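Local structure of prolyl endopeptidase (Myxococcus xanthus, 2BKL) at residues Tyr68-Ser73 / Tyr84-Lys89; Arg78-Phe83 / Val128-Lys133; Leu332-Tyr336 / Ser366-Gly370. The protein probably hydrolyses oligopeptides on the carboxyl side of proline, and less readily of alanine, as a serine endopeptidase of the S9A family. All coordinates share one frame. Residue numbers count along the deposited sequence, not the author numbering.

Contact 1 of 3, residues Tyr68-Ser73 / Tyr84-Lys89; sequences YTDSVS and YVRTHK
Segments 68-73 and 84-89 run antiparallel, their end-to-end directions 169° apart. Ser71 and Thr87 form a hydrogen-bonded pair, with Ser71 N to Thr87 O 3.3 Å and Thr87 N to Ser71 O 3.1 Å; Val72 and Arg86 follow as a non-hydrogen-bonded pair, CA atoms 4.4 Å apart. At Ser73, N donates to Val85 O (2.9 Å), whereas Val85 N donates to Ser73 OG (3.0 Å), the p rotamer folding OG back to the partner strand. The segments include parts of strands 71-78 and 81-87, the first two of blade one in the seven-bladed propeller; Val72 also touches Trp403 and Ala404 of the last blade. On one face of the hairpin the p rotamers of Ser71 and Thr87 bring OG and OG1 to 2.6 Å, a hydrogen bond that two short hydroxyl-bearing side chains allow. On the other, Val72 CG2 sits over the Arg86 guanidinium, which is salt-bridged to Glu106, and 3.6 Å from Tyr84 CD2. Where the ladder frays, a water links Thr69 N (3.1 Å) to His88 O (2.8 Å).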
loop_
_atom_site.group_PDB
_atom_site.type_symbol
_atom_site.label_atom_id
_atom_site.label_comp_id
_atom_site.label_asym_id
_atom_site.label_seq_id
_atom_site.Cartn_x
_atom_site.Cartn_y
_atom_site.Cartn_z
ATOM N N TYR A 68 -5.115 -15.980 -13.391
ATOM C CA TYR A 68 -5.661 -17.085 -12.592
ATOM C C TYR A 68 -4.497 -17.997 -12.281
ATOM O O TYR A 68 -3.865 -18.529 -13.188
ATOM C CB TYR A 68 -6.752 -17.824 -13.352
ATOM C CG TYR A 68 -8.053 -17.056 -13.470
ATOM C CD1 TYR A 68 -8.919 -16.942 -12.393
ATOM C CD2 TYR A 68 -8.430 -16.446 -14.683
ATOM C CE1 TYR A 68 -10.127 -16.245 -12.507
ATOM C CE2 TYR A 68 -9.603 -15.749 -14.811
ATOM C CZ TYR A 68 -10.466 -15.620 -13.733
ATOM O OH TYR A 68 -11.646 -14.890 -13.877
ATOM N N THR A 69 -4.157 -18.124 -11.004
ATOM C CA THR A 69 -3.019 -18.939 -10.600
ATOM C C THR A 69 -3.388 -19.872 -9.460
ATOM O O THR A 69 -4.406 -19.692 -8.773
ATOM C CB THR A 69 -1.841 -18.081 -10.102
ATOM O OG1 THR A 69 -2.184 -17.501 -8.847
ATOM C CG2 THR A 69 -1.562 -16.910 -11.016
ATOM N N ASP A 70 -2.526 -20.860 -9.281
ATOM C CA ASP A 70 -2.470 -21.687 -8.091
ATOM C C ASP A 70 -1.365 -21.099 -7.250
ATOM O O ASP A 70 -0.210 -21.075 -7.671
ATOM C CB ASP A 70 -2.100 -23.126 -8.444
ATOM C CG ASP A 70 -3.172 -23.815 -9.191
ATOM O OD1 ASP A 70 -4.313 -23.863 -8.682
ATOM O OD2 ASP A 70 -2.985 -24.312 -10.330
ATOM N N SER A 71 -1.699 -20.595 -6.079
ATOM C CA SER A 71 -0.710 -20.068 -5.181
ATOM C C SER A 71 -1.114 -20.409 -3.754
ATOM O O SER A 71 -2.262 -20.784 -3.472
ATOM C CB SER A 71 -0.596 -18.565 -5.348
ATOM O OG SER A 71 -1.686 -17.872 -4.752
ATOM N N VAL A 72 -0.130 -20.345 -2.877
ATOM C CA VAL A 72 -0.363 -20.501 -1.436
ATOM C C VAL A 72 0.460 -19.467 -0.673
ATOM O O VAL A 72 1.612 -19.177 -1.080
ATOM C CB VAL A 72 -0.043 -21.920 -0.960
ATOM C CG1 VAL A 72 1.428 -22.234 -1.108
ATOM C CG2 VAL A 72 -0.492 -22.116 0.498
ATOM N N SER A 73 -0.121 -18.903 0.394
ATOM C CA SER A 73 0.511 -17.904 1.293
ATOM C C SER A 73 1.402 -18.620 2.299
ATOM O O SER A 73 1.275 -19.810 2.508
ATOM C CB SER A 73 -0.543 -17.064 2.097
ATOM O OG SER A 73 -1.120 -17.737 3.279
ATOM N N TYR A 84 -3.726 -20.802 6.110
ATOM C CA TYR A 84 -3.076 -20.200 4.956
ATOM C C TYR A 84 -4.099 -19.972 3.854
ATOM O O TYR A 84 -5.124 -20.670 3.786
ATOM C CB TYR A 84 -1.896 -21.092 4.461
ATOM C CG TYR A 84 -2.343 -22.520 4.269
ATOM C CD1 TYR A 84 -2.316 -23.407 5.325
ATOM C CD2 TYR A 84 -2.885 -22.952 3.062
ATOM C CE1 TYR A 84 -2.773 -24.684 5.197
ATOM C CE2 TYR A 84 -3.342 -24.241 2.927
ATOM C CZ TYR A 84 -3.295 -25.097 4.001
ATOM O OH TYR A 84 -3.740 -26.390 3.914
ATOM N N VAL A 85 -3.839 -18.974 3.036
ATOM C CA VAL A 85 -4.695 -18.644 1.919
ATOM C C VAL A 85 -4.175 -19.278 0.625
ATOM O O VAL A 85 -2.965 -19.306 0.379
ATOM C CB VAL A 85 -4.793 -17.129 1.807
ATOM C CG1 VAL A 85 -5.473 -16.707 0.541
ATOM C CG2 VAL A 85 -5.562 -16.576 3.015
ATOM N N ARG A 86 -5.088 -19.768 -0.217
ATOM C CA ARG A 86 -4.752 -20.238 -1.550
ATOM C C ARG A 86 -5.514 -19.458 -2.593
ATOM O O ARG A 86 -6.633 -19.024 -2.360
ATOM C CB ARG A 86 -5.148 -21.697 -1.755
ATOM C CG ARG A 86 -4.356 -22.738 -0.958
ATOM C CD ARG A 86 -4.675 -24.160 -1.396
ATOM N NE ARG A 86 -3.972 -25.215 -0.674
ATOM C CZ ARG A 86 -2.755 -25.653 -0.959
ATOM N NH1 ARG A 86 -2.051 -25.101 -1.931
ATOM N NH2 ARG A 86 -2.222 -26.630 -0.232
ATOM N N THR A 87 -4.919 -19.311 -3.767
ATOM C CA THR A 87 -5.705 -19.019 -4.949
ATOM C C THR A 87 -5.791 -20.283 -5.793
ATOM O O THR A 87 -4.899 -21.127 -5.782
ATOM C CB THR A 87 -5.113 -17.898 -5.810
ATOM O OG1 THR A 87 -3.785 -18.245 -6.259
ATOM C CG2 THR A 87 -4.981 -16.589 -5.030
ATOM N N HIS A 88 -6.872 -20.370 -6.551
ATOM C CA HIS A 88 -7.117 -21.457 -7.511
ATOM C C HIS A 88 -7.399 -20.841 -8.886
ATOM O O HIS A 88 -7.808 -19.678 -9.000
ATOM C CB HIS A 88 -8.320 -22.326 -7.087
ATOM C CG HIS A 88 -8.176 -22.994 -5.752
ATOM N ND1 HIS A 88 -7.130 -23.835 -5.449
ATOM C CD2 HIS A 88 -8.964 -22.965 -4.654
ATOM C CE1 HIS A 88 -7.271 -24.281 -4.209
ATOM N NE2 HIS A 88 -8.373 -23.761 -3.701
ATOM N N LYS A 89 -7.194 -21.613 -9.942
ATOM C CA LYS A 89 -7.346 -21.097 -11.301
ATOM C C LYS A 89 -8.793 -20.892 -11.689
ATOM O O LYS A 89 -9.054 -20.262 -12.716
ATOM C CB LYS A 89 -6.668 -22.013 -12.318
ATOM C CG LYS A 89 -5.175 -22.012 -12.212
ATOM C CD LYS A 89 -4.531 -22.540 -13.470
ATOM C CE LYS A 89 -3.041 -22.647 -13.306
ATOM N NZ LYS A 89 -2.410 -22.915 -14.621
HETATM O O HOH W 1 -6.541 -17.135 -9.201
HETATM O O HOH W 2 -4.551 -24.121 -6.009
HETATM O O HOH W 3 -2.217 -17.420 -1.976
HETATM O O HOH W 4 -2.849 -23.413 -4.323
#

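Contact 2 of 3, residues Arg78-Phe83 / Val128-Lys133; sequences RNGRFF and VSWDGK
Two tight turns meet here: a type I' turn from Arg78 to Arg81, Asn79 and Gly80 at positive phi, and a type I turn from Ser129 to Gly132. Arg78 CA lies 5.0 Å from Gly132 CA, so close that a CB on Gly132 would clash with Arg78 O; its positive phi also favours glycine. Side chains donate to main-chain carbonyls in and just before the second turn: Asn79 ND2 to Asp131 O (2.9 Å), Arg81 NH1 to Gly132 O (3.0 Å) and, weakly, Arg78 NE to Val128 O (3.4 Å). Asp131 OD1 closes an Asx turn, accepting from Lys133 N at 2.9 Å. Stacking comes from Arg78 (chi1 and chi2 m), whose guanidinium lies flat on Trp130, centres 4.1 Å apart, planes at 14°. Apolar contact is CH-pi, Val128 CG1 lying 3.7 Å from the Phe83 ring centroid. The blade-one hairpin of strands 71-78 and 81-87 docks on the blade-two loop between strands 121-128 and 134-141; Arg81 salt-bridges Asp155, beyond strand 148-153, and Val135 of strand 134-141 touches Phe83 and Val128.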
loop_
_atom_site.group_PDB
_atom_site.type_symbol
_atom_site.label_atom_id
_atom_site.label_comp_id
_atom_site.label_asym_id
_atom_site.label_seq_id
_atom_site.Cartn_x
_atom_site.Cartn_y
_atom_site.Cartn_z
ATOM N N ARG A 78 -0.621 -22.422 14.700
ATOM C CA ARG A 78 -1.200 -22.271 16.027
ATOM C C ARG A 78 -1.590 -23.611 16.559
ATOM O O ARG A 78 -2.448 -24.282 15.964
ATOM C CB ARG A 78 -2.465 -21.403 15.950
ATOM C CG ARG A 78 -2.275 -19.982 15.407
ATOM C CD ARG A 78 -1.530 -19.087 16.335
ATOM N NE ARG A 78 -1.572 -17.674 15.930
ATOM C CZ ARG A 78 -0.647 -17.069 15.213
ATOM N NH1 ARG A 78 0.393 -17.737 14.724
ATOM N NH2 ARG A 78 -0.797 -15.770 14.937
ATOM N N ASN A 79 -0.970 -24.030 17.658
ATOM C CA ASN A 79 -1.353 -25.250 18.357
ATOM C C ASN A 79 -1.438 -26.476 17.440
ATOM O O ASN A 79 -2.381 -27.272 17.533
ATOM C CB ASN A 79 -2.668 -25.003 19.103
ATOM C CG ASN A 79 -2.981 -26.064 20.160
ATOM O OD1 ASN A 79 -2.090 -26.792 20.637
ATOM N ND2 ASN A 79 -4.255 -26.156 20.527
ATOM N N GLY A 80 -0.442 -26.634 16.577
ATOM C CA GLY A 80 -0.351 -27.800 15.714
ATOM C C GLY A 80 -1.139 -27.714 14.414
ATOM O O GLY A 80 -1.037 -28.603 13.572
ATOM N N ARG A 81 -1.886 -26.632 14.237
ATOM C CA ARG A 81 -2.664 -26.399 13.026
ATOM C C ARG A 81 -2.006 -25.341 12.169
ATOM O O ARG A 81 -1.238 -24.502 12.646
ATOM C CB ARG A 81 -4.058 -25.938 13.394
ATOM C CG ARG A 81 -4.869 -27.009 14.072
ATOM C CD ARG A 81 -6.246 -26.593 14.448
ATOM N NE ARG A 81 -6.997 -27.752 14.885
ATOM C CZ ARG A 81 -8.248 -27.710 15.300
ATOM N NH1 ARG A 81 -8.934 -26.576 15.363
ATOM N NH2 ARG A 81 -8.836 -28.837 15.659
ATOM N N PHE A 82 -2.256 -25.401 10.875
ATOM C CA PHE A 82 -1.728 -24.484 9.912
ATOM C C PHE A 82 -2.875 -23.802 9.214
ATOM O O PHE A 82 -3.855 -24.459 8.854
ATOM C CB PHE A 82 -0.898 -25.231 8.856
ATOM C CG PHE A 82 0.399 -25.762 9.360
ATOM C CD1 PHE A 82 0.429 -26.871 10.182
ATOM C CD2 PHE A 82 1.595 -25.196 8.955
ATOM C CE1 PHE A 82 1.643 -27.393 10.639
ATOM C CE2 PHE A 82 2.803 -25.720 9.397
ATOM C CZ PHE A 82 2.814 -26.807 10.251
ATOM N N PHE A 83 -2.739 -22.505 8.994
ATOM C CA PHE A 83 -3.765 -21.676 8.380
ATOM C C PHE A 83 -3.126 -20.853 7.287
ATOM O O PHE A 83 -2.078 -20.239 7.497
ATOM C CB PHE A 83 -4.386 -20.718 9.401
ATOM C CG PHE A 83 -5.084 -21.409 10.534
ATOM C CD1 PHE A 83 -4.376 -21.959 11.586
ATOM C CD2 PHE A 83 -6.454 -21.570 10.527
ATOM C CE1 PHE A 83 -5.034 -22.628 12.614
ATOM C CE2 PHE A 83 -7.096 -22.232 11.569
ATOM C CZ PHE A 83 -6.391 -22.741 12.581
ATOM N N VAL A 128 -5.790 -15.801 13.823
ATOM C CA VAL A 128 -6.126 -17.072 14.424
ATOM C C VAL A 128 -5.829 -17.020 15.917
ATOM O O VAL A 128 -4.773 -16.522 16.354
ATOM C CB VAL A 128 -5.304 -18.210 13.782
ATOM C CG1 VAL A 128 -5.806 -19.579 14.269
ATOM C CG2 VAL A 128 -5.341 -18.107 12.265
ATOM N N SER A 129 -6.705 -17.582 16.731
ATOM C CA SER A 129 -6.481 -17.677 18.173
ATOM C C SER A 129 -5.310 -18.632 18.445
ATOM O O SER A 129 -4.964 -19.480 17.633
ATOM C CB SER A 129 -7.755 -18.130 18.882
ATOM O OG SER A 129 -8.105 -19.453 18.507
ATOM N N TRP A 130 -4.675 -18.454 19.603
ATOM C CA TRP A 130 -3.475 -19.210 19.937
ATOM C C TRP A 130 -3.741 -20.700 20.066
ATOM O O TRP A 130 -2.834 -21.487 19.819
ATOM C CB TRP A 130 -2.782 -18.641 21.197
ATOM C CG TRP A 130 -2.306 -17.263 20.913
ATOM C CD1 TRP A 130 -2.881 -16.090 21.324
ATOM C CD2 TRP A 130 -1.254 -16.889 20.023
ATOM N NE1 TRP A 130 -2.224 -15.022 20.773
ATOM C CE2 TRP A 130 -1.227 -15.475 19.957
ATOM C CE3 TRP A 130 -0.323 -17.604 19.257
ATOM C CZ2 TRP A 130 -0.295 -14.763 19.180
ATOM C CZ3 TRP A 130 0.589 -16.903 18.488
ATOM C CH2 TRP A 130 0.598 -15.500 18.445
ATOM N N ASP A 131 -4.972 -21.083 20.406
ATOM C CA ASP A 131 -5.345 -22.490 20.492
ATOM C C ASP A 131 -5.727 -23.126 19.148
ATOM O O ASP A 131 -6.008 -24.332 19.078
ATOM C CB ASP A 131 -6.431 -22.723 21.558
ATOM C CG ASP A 131 -7.760 -22.113 21.229
ATOM O OD1 ASP A 131 -7.890 -21.494 20.149
ATOM O OD2 ASP A 131 -8.743 -22.194 22.013
ATOM N N GLY A 132 -5.749 -22.319 18.094
ATOM C CA GLY A 132 -6.096 -22.788 16.753
ATOM C C GLY A 132 -7.562 -23.131 16.594
ATOM O O GLY A 132 -7.911 -23.756 15.588
ATOM N N LYS A 133 -8.406 -22.682 17.520
ATOM C CA LYS A 133 -9.835 -23.061 17.502
ATOM C C LYS A 133 -10.766 -21.983 16.930
ATOM O O LYS A 133 -11.922 -22.303 16.613
ATOM C CB LYS A 133 -10.336 -23.425 18.886
ATOM C CG LYS A 133 -9.514 -24.476 19.623
ATOM C CD LYS A 133 -9.581 -25.833 19.035
ATOM C CE LYS A 133 -8.893 -26.845 20.007
ATOM N NZ LYS A 133 -8.454 -28.073 19.338
#

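Contact 3 of 3, residues Leu332-Tyr336 / Ser366-Gly370; sequences LSLEY and SNLMG
Asn367 is the hub of this contact, an amide side chain from the irregular segment 366-370 set against the extended strand 332-336. Its CA lies 5.3 Å from Glu335 CA, while Leu368 CA is 6.2 Å from Ser333 CA, so the two backbones approach without pairing as strands. With chi1 near t (-155°) and CB directed at the strand, Asn367 presents both ends of its amide to one residue: ND2 donates to Ser333 O (3.0 Å, 165°) and OD1 accepts from Ser333 OG (2.7 Å). Asparagine suits the place because it offers donor and acceptor together; OD1 also takes a weak bond from Leu368 N (2.9 Å).

Ser333 complements it with a t rotamer that turns its hydroxyl to the loop. Being small, the residue lets Leu368 CB come within 3.4 Å of OG, while the leucine side chain also touches Val346, Ala377 and Tyr379.

Glu335, two residues along on the same face, holds chi1 and chi2 near t. Its CB lies 3.7 Å from Asn367 CG, and OE1, which is also hydrogen-bonded to Ser324, accepts from a water (3.1 Å) that in turn accepts from Asn367 N (2.9 Å). The carboxylate thereby reaches the loop backbone through solvent. Leu334, between Ser333 and Glu335, has its CA-to-CB bond directed away from the loop, and its side chain touches Val314 of the preceding blade. Strand 331-338 is the second strand of blade six and segment 366-370 lies in the loop between strands 364-365 and 376-383 of blade seven, so the arrangement is a polar junction between adjacent blades of the beta-propeller.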
loop_
_atom_site.group_PDB
_atom_site.type_symbol
_atom_site.label_atom_id
_atom_site.label_comp_id
_atom_site.label_asym_id
_atom_site.label_seq_id
_atom_site.Cartn_x
_atom_site.Cartn_y
_atom_site.Cartn_z
ATOM N N LEU A 332 16.740 -12.644 16.476
ATOM C CA LEU A 332 16.274 -11.487 15.708
ATOM C C LEU A 332 16.478 -11.719 14.225
ATOM O O LEU A 332 17.534 -12.155 13.814
ATOM C CB LEU A 332 17.050 -10.242 16.132
ATOM C CG LEU A 332 16.936 -9.845 17.610
ATOM C CD1 LEU A 332 17.814 -8.647 17.854
ATOM C CD2 LEU A 332 15.523 -9.564 18.038
ATOM N N SER A 333 15.470 -11.419 13.417
ATOM C CA SER A 333 15.582 -11.406 11.957
ATOM C C SER A 333 15.451 -9.966 11.491
ATOM O O SER A 333 14.481 -9.321 11.783
ATOM C CB SER A 333 14.538 -12.301 11.296
ATOM O OG SER A 333 14.779 -12.378 9.899
ATOM N N LEU A 334 16.471 -9.504 10.786
ATOM C CA LEU A 334 16.644 -8.090 10.441
ATOM C C LEU A 334 16.558 -7.966 8.919
ATOM O O LEU A 334 17.374 -8.530 8.172
ATOM C CB LEU A 334 17.995 -7.584 10.925
ATOM C CG LEU A 334 18.379 -7.844 12.395
ATOM C CD1 LEU A 334 19.813 -7.481 12.677
ATOM C CD2 LEU A 334 17.495 -7.057 13.244
ATOM N N GLU A 335 15.599 -7.183 8.459
ATOM C CA GLU A 335 15.390 -6.953 7.033
ATOM C C GLU A 335 15.988 -5.600 6.677
ATOM O O GLU A 335 15.508 -4.561 7.120
ATOM C CB GLU A 335 13.906 -6.955 6.690
ATOM C CG GLU A 335 13.608 -6.793 5.203
ATOM C CD GLU A 335 12.156 -6.457 4.915
ATOM O OE1 GLU A 335 11.323 -6.309 5.829
ATOM O OE2 GLU A 335 11.868 -6.272 3.723
ATOM N N TYR A 336 17.032 -5.639 5.866
ATOM C CA TYR A 336 17.770 -4.465 5.364
ATOM C C TYR A 336 17.450 -4.238 3.879
ATOM O O TYR A 336 17.068 -5.154 3.167
ATOM C CB TYR A 336 19.262 -4.634 5.522
ATOM C CG TYR A 336 19.747 -4.507 6.948
ATOM C CD1 TYR A 336 20.033 -3.267 7.506
ATOM C CD2 TYR A 336 19.896 -5.621 7.749
ATOM C CE1 TYR A 336 20.497 -3.158 8.814
ATOM C CE2 TYR A 336 20.313 -5.527 9.021
ATOM C CZ TYR A 336 20.633 -4.290 9.567
ATOM O OH TYR A 336 21.061 -4.178 10.880
ATOM N N SER A 366 11.102 -10.965 1.660
ATOM C CA SER A 366 10.500 -10.539 2.902
ATOM C C SER A 366 11.422 -10.864 4.075
ATOM O O SER A 366 12.347 -11.672 3.955
ATOM C CB SER A 366 9.152 -11.229 3.123
ATOM O OG SER A 366 9.349 -12.603 3.487
ATOM N N ASN A 367 11.126 -10.279 5.225
ATOM C CA ASN A 367 11.751 -10.715 6.454
ATOM C C ASN A 367 11.265 -12.121 6.765
ATOM O O ASN A 367 10.253 -12.584 6.229
ATOM C CB ASN A 367 11.457 -9.739 7.592
ATOM C CG ASN A 367 12.505 -9.780 8.694
ATOM O OD1 ASN A 367 13.478 -10.474 8.589
ATOM N ND2 ASN A 367 12.324 -8.967 9.718
ATOM N N LEU A 368 11.976 -12.807 7.632
ATOM C CA LEU A 368 11.510 -14.085 8.117
ATOM C C LEU A 368 10.232 -13.920 8.915
ATOM O O LEU A 368 10.060 -12.951 9.663
ATOM C CB LEU A 368 12.567 -14.752 8.964
ATOM C CG LEU A 368 13.844 -15.193 8.272
ATOM C CD1 LEU A 368 14.788 -15.832 9.286
ATOM C CD2 LEU A 368 13.543 -16.144 7.136
ATOM N N MET A 369 9.318 -14.863 8.684
ATOM C CA MET A 369 8.002 -14.889 9.277
ATOM C C MET A 369 7.828 -16.191 10.042
ATOM O O MET A 369 8.045 -17.271 9.503
ATOM C CB MET A 369 6.934 -14.802 8.197
ATOM C CG MET A 369 6.941 -13.471 7.472
ATOM S SD MET A 369 5.794 -13.545 6.122
ATOM C CE MET A 369 6.808 -14.169 4.931
ATOM N N GLY A 370 7.375 -16.082 11.273
ATOM C CA GLY A 370 7.159 -17.225 12.118
ATOM C C GLY A 370 6.757 -16.781 13.493
ATOM O O GLY A 370 5.975 -15.845 13.652
HETATM O O HOH W 5 8.988 -8.264 5.319
#

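All three contacts belong to the beta-propeller, at different levels of its organisation. Contact 1 lies at the surface and joins neighbouring strands within blade one, so main-chain bonds dominate, supplemented by hydroxyls and waters. Contact 2, partly buried, starts from the far end of the same hairpin and shares strand 81-87 with contact 1; there the bond to blade two is made by two arginines and an asparagine, through stacking and side-chain-to-carbonyl bonds, with a CH-pi contact beside them. Contact 3 is buried and smaller, and joins blades six and seven chiefly through one asparagine amide. Contacts 2 and 3 are thus both inter-blade joints, with centres about 22 Å apart, whereas contact 1 builds a blade itself.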